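DUF4973 domain-containing protein (Bacteroides thetaiotaomicron, PDB 4QNI) is of unknown function but, as a probable two-domain lipoprotein, may act as an auxiliary nutrient-binding protein. Local coordinates at residues Lys279-Val287 and Arg318-Glu327. Numbering follows the deposited sequence.
With EDO (1,2-ethanediol), chain F.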
ATOM      1  N   LYS A 279      26.337  13.132  -1.562  1.00 69.64           N
ATOM      2  CA  LYS A 279      27.299  12.149  -1.052  1.00 67.25           C
ATOM      3  C   LYS A 279      28.622  12.292  -1.836  1.00 67.94           C
ATOM      4  O   LYS A 279      28.770  11.658  -2.879  1.00 65.60           O
ATOM      5  CB  LYS A 279      26.738  10.703  -1.123  1.00 66.18           C
ATOM      6  CG  LYS A 279      25.272  10.525  -0.724  1.00 76.95           C
ATOM      7  CD  LYS A 279      24.861   9.040  -0.661  1.00 84.79           C
ATOM      8  CE  LYS A 279      23.817   8.608  -1.675  1.00 90.78           C
ATOM      9  NZ  LYS A 279      23.626   7.122  -1.688  1.00 92.12           N
ATOM     10  N   PRO A 280      29.608  13.100  -1.368  1.00 64.26           N
ATOM     11  CA  PRO A 280      30.854  13.264  -2.145  1.00 63.55           C
ATOM     12  C   PRO A 280      31.691  11.985  -2.278  1.00 65.63           C
ATOM     13  O   PRO A 280      32.623  11.974  -3.069  1.00 64.33           O
ATOM     14  CB  PRO A 280      31.611  14.373  -1.402  1.00 67.56           C
ATOM     15  CG  PRO A 280      31.059  14.365  -0.051  1.00 73.11           C
ATOM     16  CD  PRO A 280      29.630  13.931  -0.152  1.00 67.66           C
ATOM     17  N   TYR A 281      31.346  10.906  -1.558  1.00 62.44           N
ATOM     18  CA  TYR A 281      32.033   9.612  -1.719  1.00 61.23           C
ATOM     19  C   TYR A 281      31.435   8.817  -2.884  1.00 62.75           C
ATOM     20  O   TYR A 281      31.959   7.767  -3.240  1.00 62.11           O
ATOM     21  CB  TYR A 281      31.970   8.767  -0.440  1.00 62.59           C
ATOM     22  CG  TYR A 281      30.572   8.513   0.062  1.00 64.14           C
ATOM     23  CD1 TYR A 281      29.759   7.556  -0.537  1.00 63.73           C
ATOM     24  CD2 TYR A 281      30.068   9.205   1.159  1.00 67.41           C
ATOM     25  CE1 TYR A 281      28.470   7.313  -0.077  1.00 64.48           C
ATOM     26  CE2 TYR A 281      28.792   8.944   1.651  1.00 68.50           C
ATOM     27  CZ  TYR A 281      27.997   7.993   1.031  1.00 74.60           C
ATOM     28  OH  TYR A 281      26.747   7.699   1.517  1.00 78.64           O
ATOM     29  N   LEU A 282      30.303   9.275  -3.414  1.00 58.37           N
ATOM     30  CA  LEU A 282      29.592   8.613  -4.490  1.00 56.14           C
ATOM     31  C   LEU A 282      30.033   9.197  -5.832  1.00 61.56           C
ATOM     32  O   LEU A 282      30.050  10.408  -6.027  1.00 61.33           O
ATOM     33  CB  LEU A 282      28.082   8.744  -4.264  1.00 55.85           C
ATOM     34  CG  LEU A 282      27.154   8.050  -5.255  1.00 58.04           C
ATOM     35  CD1 LEU A 282      27.190   6.532  -5.088  1.00 55.86           C
ATOM     36  CD2 LEU A 282      25.729   8.597  -5.120  1.00 60.69           C
ATOM     37  N   GLU A 283      30.440   8.315  -6.736  1.00 59.15           N
ATOM     38  CA  GLU A 283      30.926   8.694  -8.049  1.00 58.99           C
ATOM     39  C   GLU A 283      29.928   8.238  -9.121  1.00 58.98           C
ATOM     40  O   GLU A 283      29.514   7.080  -9.133  1.00 54.83           O
ATOM     41  CB  GLU A 283      32.319   8.065  -8.253  1.00 60.61           C
ATOM     42  CG  GLU A 283      32.893   8.135  -9.660  1.00 74.37           C
ATOM     43  CD  GLU A 283      34.201   7.380  -9.828  1.00102.87           C
ATOM     44  OE1 GLU A 283      34.311   6.243  -9.315  1.00 91.49           O
ATOM     45  OE2 GLU A 283      35.123   7.932 -10.471  1.00108.23           O
ATOM     46  N   HIS A 284      29.542   9.167 -10.002  1.00 55.70           N
ATOM     47  CA  HIS A 284      28.687   8.893 -11.150  1.00 53.51           C
ATOM     48  C   HIS A 284      29.599   8.652 -12.338  1.00 53.22           C
ATOM     49  O   HIS A 284      30.346   9.561 -12.717  1.00 51.97           O
ATOM     50  CB  HIS A 284      27.732  10.071 -11.432  1.00 55.59           C
ATOM     51  CG  HIS A 284      26.862  10.460 -10.278  1.00 60.80           C
ATOM     52  ND1 HIS A 284      25.809   9.660  -9.860  1.00 62.07           N
ATOM     53  CD2 HIS A 284      26.900  11.566  -9.507  1.00 64.59           C
ATOM     54  CE1 HIS A 284      25.259  10.293  -8.843  1.00 62.77           C
ATOM     55  NE2 HIS A 284      25.873  11.448  -8.602  1.00 64.99           N
ATOM     56  N   ARG A 285      29.602   7.419 -12.878  1.00 48.22           N
ATOM     57  CA  ARG A 285      30.411   7.084 -14.056  1.00 47.23           C
ATOM     58  C   ARG A 285      29.480   7.034 -15.229  1.00 50.87           C
ATOM     59  O   ARG A 285      28.369   6.501 -15.128  1.00 50.60           O
ATOM     60  CB  ARG A 285      31.200   5.775 -13.893  1.00 46.46           C
ATOM     61  CG  ARG A 285      32.299   5.882 -12.842  1.00 68.78           C
ATOM     62  CD  ARG A 285      33.678   5.550 -13.393  1.00 80.72           C
ATOM     63  NE  ARG A 285      34.024   4.146 -13.172  1.00 85.05           N
ATOM     64  CZ  ARG A 285      34.671   3.684 -12.105  1.00 88.51           C
ATOM     65  NH1 ARG A 285      35.063   4.511 -11.147  1.00 71.25           N
ATOM     66  NH2 ARG A 285      34.942   2.388 -11.998  1.00 70.92           N
ATOM     67  N   TYR A 286      29.906   7.607 -16.328  1.00 47.27           N
ATOM     68  CA  TYR A 286      29.084   7.680 -17.524  1.00 45.22           C
ATOM     69  C   TYR A 286      29.732   7.043 -18.713  1.00 47.44           C
ATOM     70  O   TYR A 286      30.932   7.202 -18.917  1.00 47.66           O
ATOM     71  CB  TYR A 286      28.777   9.148 -17.862  1.00 46.44           C
ATOM     72  CG  TYR A 286      28.072   9.881 -16.743  1.00 49.02           C
ATOM     73  CD1 TYR A 286      26.720   9.661 -16.481  1.00 50.89           C
ATOM     74  CD2 TYR A 286      28.752  10.789 -15.939  1.00 50.46           C
ATOM     75  CE1 TYR A 286      26.056  10.357 -15.473  1.00 51.00           C
ATOM     76  CE2 TYR A 286      28.102  11.473 -14.910  1.00 52.25           C
ATOM     77  CZ  TYR A 286      26.752  11.256 -14.687  1.00 59.98           C
ATOM     78  OH  TYR A 286      26.083  11.917 -13.689  1.00 67.96           O
ATOM     79  N   VAL A 287      28.935   6.336 -19.513  1.00 41.21           N
ATOM     80  CA  VAL A 287      29.387   5.821 -20.794  1.00 40.44           C
ATOM     81  C   VAL A 287      28.551   6.583 -21.804  1.00 44.01           C
ATOM     82  O   VAL A 287      27.331   6.434 -21.792  1.00 45.08           O
ATOM     83  CB  VAL A 287      29.314   4.285 -20.963  1.00 43.23           C
ATOM     84  CG1 VAL A 287      29.772   3.871 -22.370  1.00 43.20           C
ATOM     85  CG2 VAL A 287      30.148   3.574 -19.895  1.00 42.89           C
ATOM     86  N   ARG A 318      26.368   4.923 -13.951  1.00 43.93           N
ATOM     87  CA  ARG A 318      26.647   3.880 -12.986  1.00 44.06           C
ATOM     88  C   ARG A 318      27.147   4.553 -11.730  1.00 51.03           C
ATOM     89  O   ARG A 318      28.083   5.351 -11.792  1.00 52.88           O
ATOM     90  CB  ARG A 318      27.673   2.891 -13.567  1.00 40.76           C
ATOM     91  CG  ARG A 318      27.834   1.654 -12.746  1.00 49.02           C
ATOM     92  CD  ARG A 318      28.830   0.687 -13.338  1.00 49.67           C
ATOM     93  NE  ARG A 318      28.292  -0.081 -14.463  1.00 49.51           N
ATOM     94  CZ  ARG A 318      28.988  -1.017 -15.104  1.00 56.27           C
ATOM     95  NH1 ARG A 318      30.225  -1.319 -14.716  1.00 34.96           N
ATOM     96  NH2 ARG A 318      28.459  -1.649 -16.146  1.00 34.08           N
ATOM     97  N   ASP A 319      26.518   4.267 -10.600  1.00 48.97           N
ATOM     98  CA  ASP A 319      26.923   4.894  -9.355  1.00 51.00           C
ATOM     99  C   ASP A 319      27.829   3.991  -8.610  1.00 54.44           C
ATOM    100  O   ASP A 319      27.489   2.838  -8.344  1.00 52.13           O
ATOM    101  CB  ASP A 319      25.707   5.293  -8.511  1.00 55.62           C
ATOM    102  CG  ASP A 319      24.796   6.249  -9.256  1.00 72.11           C
ATOM    103  OD1 ASP A 319      25.313   7.242  -9.821  1.00 72.93           O
ATOM    104  OD2 ASP A 319      23.591   5.938  -9.383  1.00 81.89           O
ATOM    105  N   ILE A 320      29.016   4.518  -8.303  1.00 54.42           N
ATOM    106  CA  ILE A 320      30.082   3.824  -7.600  1.00 55.78           C
ATOM    107  C   ILE A 320      30.235   4.454  -6.241  1.00 63.97           C
ATOM    108  O   ILE A 320      30.583   5.627  -6.134  1.00 65.39           O
ATOM    109  CB  ILE A 320      31.417   3.859  -8.408  1.00 59.23           C
ATOM    110  CG1 ILE A 320      31.246   3.587  -9.943  1.00 57.63           C
ATOM    111  CG2 ILE A 320      32.511   3.008  -7.757  1.00 61.46           C
ATOM    112  CD1 ILE A 320      30.793   2.237 -10.387  1.00 60.14           C
ATOM    113  N   ASN A 321      29.953   3.678  -5.204  1.00 63.90           N
ATOM    114  CA  ASN A 321      30.089   4.095  -3.812  1.00 66.39           C
ATOM    115  C   ASN A 321      31.488   3.734  -3.395  1.00 74.10           C
ATOM    116  O   ASN A 321      31.737   2.563  -3.125  1.00 74.82           O
ATOM    117  CB  ASN A 321      29.024   3.377  -2.942  1.00 65.78           C
ATOM    118  CG  ASN A 321      29.065   3.676  -1.455  1.00 83.87           C
ATOM    119  OD1 ASN A 321      30.062   4.154  -0.905  1.00 71.24           O
ATOM    120  ND2 ASN A 321      27.966   3.399  -0.767  1.00 77.78           N
ATOM    121  N   THR A 322      32.406   4.703  -3.338  1.00 73.68           N
ATOM    122  CA  THR A 322      33.805   4.430  -2.972  1.00 75.13           C
ATOM    123  C   THR A 322      34.000   4.025  -1.468  1.00 82.92           C
ATOM    124  O   THR A 322      35.149   3.829  -1.049  1.00 84.07           O
ATOM    125  CB  THR A 322      34.705   5.596  -3.345  1.00 77.95           C
ATOM    126  OG1 THR A 322      34.369   6.708  -2.522  1.00 84.01           O
ATOM    127  CG2 THR A 322      34.606   5.964  -4.815  1.00 69.26           C
ATOM    128  N   GLN A 323      32.898   3.820  -0.688  1.00 80.78           N
ATOM    129  CA  GLN A 323      33.000   3.336   0.707  1.00 83.62           C
ATOM    130  C   GLN A 323      33.085   1.773   0.716  1.00 91.61           C
ATOM    131  O   GLN A 323      32.952   1.123   1.765  1.00 91.93           O
ATOM    132  CB  GLN A 323      31.864   3.858   1.617  1.00 85.19           C
ATOM    133  CG  GLN A 323      31.966   5.349   1.947  1.00 84.80           C
ATOM    134  CD  GLN A 323      30.875   5.830   2.877  1.00 97.55           C
ATOM    135  OE1 GLN A 323      29.727   5.339   2.868  1.00 90.37           O
ATOM    136  NE2 GLN A 323      31.213   6.834   3.681  1.00 86.42           N
ATOM    137  N   ILE A 324      33.307   1.202  -0.496  1.00 89.50           N
ATOM    138  CA  ILE A 324      33.548  -0.200  -0.856  1.00 88.84           C
ATOM    139  C   ILE A 324      34.753  -0.141  -1.853  1.00 96.49           C
ATOM    140  O   ILE A 324      34.649   0.555  -2.868  1.00 95.33           O
ATOM    141  CB  ILE A 324      32.270  -0.907  -1.414  1.00 89.35           C
ATOM    142  CG1 ILE A 324      31.088  -0.858  -0.414  1.00 89.00           C
ATOM    143  CG2 ILE A 324      32.564  -2.358  -1.817  1.00 89.80           C
ATOM    144  CD1 ILE A 324      30.013   0.168  -0.716  1.00 87.99           C
ATOM    145  N   PRO A 325      35.934  -0.746  -1.546  1.00 97.19           N
ATOM    146  CA  PRO A 325      37.097  -0.580  -2.447  1.00 98.19           C
ATOM    147  C   PRO A 325      37.273  -1.688  -3.496  1.00103.00           C
ATOM    148  O   PRO A 325      38.256  -1.652  -4.246  1.00102.86           O
ATOM    149  CB  PRO A 325      38.276  -0.576  -1.472  1.00102.23           C
ATOM    150  CG  PRO A 325      37.802  -1.412  -0.285  1.00106.75           C
ATOM    151  CD  PRO A 325      36.295  -1.549  -0.358  1.00100.28           C
ATOM    152  N   ASP A 326      36.323  -2.653  -3.557  1.00 99.89           N
ATOM    153  CA  ASP A 326      36.330  -3.801  -4.471  1.00 98.84           C
ATOM    154  C   ASP A 326      36.017  -3.411  -5.931  1.00102.22           C
ATOM    155  O   ASP A 326      36.285  -4.209  -6.836  1.00101.51           O
ATOM    156  CB  ASP A 326      35.327  -4.865  -3.987  1.00 99.61           C
ATOM    157  N   GLU A 327      35.451  -2.199  -6.150  1.00 98.47           N
ATOM    158  CA  GLU A 327      35.022  -1.603  -7.431  1.00 97.17           C
ATOM    159  C   GLU A 327      33.904  -2.434  -8.088  1.00 98.87           C
ATOM    160  O   GLU A 327      32.883  -1.860  -8.472  1.00 97.41           O
ATOM    161  CB  GLU A 327      36.183  -1.345  -8.415  1.00 98.88           C
ATOM    162  CG  GLU A 327      35.771  -0.429  -9.561  1.00109.20           C
ATOM    163  CD  GLU A 327      36.829   0.470 -10.173  1.00132.00           C
ATOM    164  OE1 GLU A 327      37.474   1.243  -9.426  1.00131.85           O
ATOM    165  OE2 GLU A 327      36.930   0.476 -11.422  1.00121.55           O
TER
HETATM  166  C1  EDO F 404      32.543   2.000 -16.298  1.00 76.33           C
HETATM  167  O1  EDO F 404      31.293   2.571 -16.656  1.00 73.73           O
HETATM  168  C2  EDO F 404      32.518   1.578 -14.802  1.00 79.22           C
HETATM  169  O2  EDO F 404      33.775   1.017 -14.419  1.00 80.84           O
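Tyr281 O is gripped twice by Thr322: OG1 donates along one of its lone pairs at 2.7 Å, in the carbonyl plane, while the backbone N of Thr322 comes in at 3.1 Å, tilted from that plane. With chi1 67°, OG1 lies between its own backbone N and carbonyl carbon, which turns it to Tyr281 O. The flat amide of Gln323 stacks on one face of the Tyr281 ring, the two planes 7° apart and CD over its centre, with Lys279 CB off-centre against the opposite face. Asn321 OD1 approaches the same ring obliquely, 3.4 Å from Tyr281 CD1, and also accepts from Gln323 N, closing an Asx turn from Asn321 to Gln323. Tyr227 of the second subunit meets the Tyr281 ring edge-to-face. An alanine in place of Tyr281 would probably leave the Gln323 amide without its stacking surface and open a gap against the neighbouring subunit.

Further along, paired backbone bonds join Glu283 to Ile320 and Arg285 to Arg318. On the face carrying His284 and Asp319, His284 ND1 donates to Asp319 OD1, modelled at 2.5 Å, a doubtfully short length, and bent, with the carboxylate nearly perpendicular to the ring and OD1 at the ring's edge; Asp276 takes the other ring nitrogen. The other face holds a charged cluster. Arg285, bent at chi2 and chi3, lays its guanidinium over Ile320 CG1 and reaches Glu283 OE1 through NH1 at 2.6 Å. Its NH2 makes a salt bridge to Glu327 OE2 at 2.8 Å, poorly aligned as a hydrogen bond, and donates more nearly straight to O2 of an ethanediol probably taken up from the crystallisation liquor. The whole is the open end of an antiparallel beta hairpin, strands 282-298 and 306-321, within the large antiparallel sheet of the C-terminal domain.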